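Local coordinates for protein CT253 (Chlamydia trachomatis serovar L2, PDB 6UXC) that is of unknown function but is probably a lipoprotein made with a signal peptide, from an uncharacterised protein family, at residues Val118-Phe123 / Arg175-Arg180. Residues are numbered along the deposited sequence; the frame is centred on the assembly and turned at random.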
loop_
_atom_site.group_PDB
_atom_site.type_symbol
_atom_site.label_atom_id
_atom_site.label_comp_id
_atom_site.label_asym_id
_atom_site.label_seq_id
_atom_site.Cartn_x
_atom_site.Cartn_y
_atom_site.Cartn_z
ATOM N N VAL A 118 -5.380 6.478 0.225
ATOM C CA VAL A 118 -5.179 5.039 0.403
ATOM C C VAL A 118 -5.808 4.593 1.718
ATOM O O VAL A 118 -5.516 5.170 2.774
ATOM C CB VAL A 118 -3.686 4.669 0.394
ATOM C CG1 VAL A 118 -3.494 3.192 0.776
ATOM C CG2 VAL A 118 -3.080 4.988 -0.954
ATOM N N ARG A 119 -6.645 3.547 1.662
ATOM C CA ARG A 119 -7.120 2.904 2.883
ATOM C C ARG A 119 -6.138 1.802 3.277
ATOM O O ARG A 119 -5.925 0.838 2.527
ATOM C CB ARG A 119 -8.529 2.328 2.770
ATOM C CG ARG A 119 -8.979 1.752 4.112
ATOM C CD ARG A 119 -10.365 1.144 4.063
ATOM N NE ARG A 119 -11.368 2.120 3.713
ATOM C CZ ARG A 119 -12.070 2.124 2.586
ATOM N NH1 ARG A 119 -11.908 1.192 1.657
ATOM N NH2 ARG A 119 -12.952 3.083 2.396
ATOM N N VAL A 120 -5.513 1.974 4.434
ATOM C CA VAL A 120 -4.575 1.006 4.977
ATOM C C VAL A 120 -5.294 0.196 6.040
ATOM O O VAL A 120 -5.914 0.764 6.945
ATOM C CB VAL A 120 -3.334 1.696 5.568
ATOM C CG1 VAL A 120 -2.361 0.658 6.096
ATOM C CG2 VAL A 120 -2.638 2.582 4.518
ATOM N N ARG A 121 -5.200 -1.126 5.936
ATOM C CA ARG A 121 -5.648 -2.057 6.945
ATOM C C ARG A 121 -4.495 -2.952 7.369
ATOM O O ARG A 121 -3.667 -3.343 6.548
ATOM C CB ARG A 121 -6.781 -2.922 6.428
ATOM C CG ARG A 121 -8.069 -2.200 6.309
ATOM C CD ARG A 121 -9.068 -3.035 5.587
ATOM N NE ARG A 121 -10.411 -2.502 5.736
ATOM C CZ ARG A 121 -11.501 -3.128 5.323
ATOM N NH1 ARG A 121 -11.388 -4.284 4.683
ATOM N NH2 ARG A 121 -12.695 -2.602 5.564
ATOM N N VAL A 122 -4.457 -3.294 8.652
ATOM C CA VAL A 122 -3.576 -4.353 9.136
ATOM C C VAL A 122 -4.437 -5.353 9.882
ATOM O O VAL A 122 -5.245 -4.969 10.733
ATOM C CB VAL A 122 -2.467 -3.815 10.055
ATOM C CG1 VAL A 122 -1.587 -4.967 10.510
ATOM C CG2 VAL A 122 -1.653 -2.784 9.336
ATOM N N PHE A 123 -4.238 -6.624 9.582
ATOM C CA PHE A 123 -4.944 -7.714 10.238
ATOM C C PHE A 123 -3.945 -8.533 11.036
ATOM O O PHE A 123 -2.831 -8.773 10.567
ATOM C CB PHE A 123 -5.611 -8.641 9.241
ATOM C CG PHE A 123 -6.754 -8.021 8.462
ATOM C CD1 PHE A 123 -6.516 -7.140 7.423
ATOM C CD2 PHE A 123 -8.067 -8.315 8.814
ATOM C CE1 PHE A 123 -7.579 -6.584 6.725
ATOM C CE2 PHE A 123 -9.114 -7.779 8.125
ATOM C CZ PHE A 123 -8.873 -6.910 7.077
ATOM N N ARG A 175 5.865 6.841 2.591
ATOM C CA ARG A 175 6.520 6.971 3.886
ATOM C C ARG A 175 5.509 6.918 5.022
ATOM O O ARG A 175 5.733 6.223 6.020
ATOM C CB ARG A 175 7.297 8.276 3.949
ATOM C CG ARG A 175 8.549 8.318 3.117
ATOM C CD ARG A 175 9.108 9.715 3.221
ATOM N NE ARG A 175 10.272 9.942 2.380
ATOM C CZ ARG A 175 10.511 11.077 1.731
ATOM N NH1 ARG A 175 9.652 12.089 1.796
ATOM N NH2 ARG A 175 11.606 11.195 0.996
ATOM N N GLU A 176 4.368 7.596 4.861
ATOM C CA GLU A 176 3.363 7.614 5.921
ATOM C C GLU A 176 2.712 6.252 6.086
ATOM O O GLU A 176 2.423 5.826 7.214
ATOM C CB GLU A 176 2.278 8.664 5.659
ATOM C CG GLU A 176 1.302 8.785 6.855
ATOM C CD GLU A 176 0.292 9.943 6.757
ATOM O OE1 GLU A 176 0.066 10.616 7.787
ATOM O OE2 GLU A 176 -0.294 10.166 5.692
ATOM N N ILE A 177 2.445 5.567 4.975
ATOM C CA ILE A 177 1.811 4.259 5.052
ATOM C C ILE A 177 2.673 3.326 5.894
ATOM O O ILE A 177 2.189 2.649 6.809
ATOM C CB ILE A 177 1.577 3.693 3.643
ATOM C CG1 ILE A 177 0.436 4.437 2.930
ATOM C CG2 ILE A 177 1.291 2.223 3.728
ATOM C CD1 ILE A 177 0.399 4.165 1.431
ATOM N N VAL A 178 3.969 3.278 5.594
ATOM C CA VAL A 178 4.820 2.326 6.292
ATOM C C VAL A 178 5.038 2.753 7.737
ATOM O O VAL A 178 5.094 1.897 8.625
ATOM C CB VAL A 178 6.139 2.133 5.536
ATOM C CG1 VAL A 178 7.113 1.325 6.365
ATOM C CG2 VAL A 178 5.881 1.418 4.221
ATOM N N ALA A 179 5.104 4.059 8.016
ATOM C CA ALA A 179 5.260 4.498 9.401
ATOM C C ALA A 179 4.071 4.067 10.246
ATOM O O ALA A 179 4.243 3.641 11.400
ATOM C CB ALA A 179 5.423 6.022 9.473
ATOM N N ARG A 180 2.855 4.169 9.682
ATOM C CA ARG A 180 1.656 3.751 10.397
ATOM C C ARG A 180 1.622 2.242 10.594
ATOM O O ARG A 180 1.276 1.764 11.684
ATOM C CB ARG A 180 0.412 4.200 9.636
ATOM C CG ARG A 180 0.249 5.706 9.616
ATOM C CD ARG A 180 -0.036 6.258 11.013
ATOM N NE ARG A 180 -1.054 7.292 10.929
ATOM C CZ ARG A 180 -0.810 8.561 10.621
ATOM N NH1 ARG A 180 0.432 8.967 10.381
ATOM N NH2 ARG A 180 -1.816 9.426 10.560
#
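Ile177 meets Val118 and Val120 through torsions that split its two branches. At chi1 -73° its CG1 sits beside the backbone N and CG2 lies anti to that N. An extended chi2 of 165° then carries CD1 on to Val118. Val120, with chi1 at -179°, has CG1 anti to its own N and turns CG2 to the helix. That one methyl touches both branches of the isoleucine: Val120 CG2 is 3.9 Å from Ile177 CG1 and 4.0 Å from Ile177 CG2. Further along, Val118 CG1 meets Ile177 CD1 at 4.1 Å, and these two side chains cross at about a right angle. Val118 and Val120 are two residues apart, so both face the helix from the same side of the strand. The closest pair of CA atoms is Val120 CA and Ile177 CA, 7.2 Å apart.

The contact seats helix 165-184 on one face of the mixed sheet, against strand 113-124. Helix 41-55 adds to the same core, with Phe45 touching Val118 and Ile49 touching Ile177.

Polar groups lie beside this apolar patch. The CB of Arg180 points to the strand, but its guanidinium turns off toward Glu176 and Glu136. Arg180 NH1 forms a salt bridge with Glu176 OE1, 3.1 Å away and one helical turn back. Its NE pairs with Glu136 of strand 131-143, so the guanidinium ties the helix to the neighbouring edge strand. The two carboxylates together probably hold the rotation of the guanidinium.

No hydrogen bond links the two segments. Strand and helix are therefore held against each other here by buried aliphatic contacts; the nearby salt bridges act within the helix and to the edge strand.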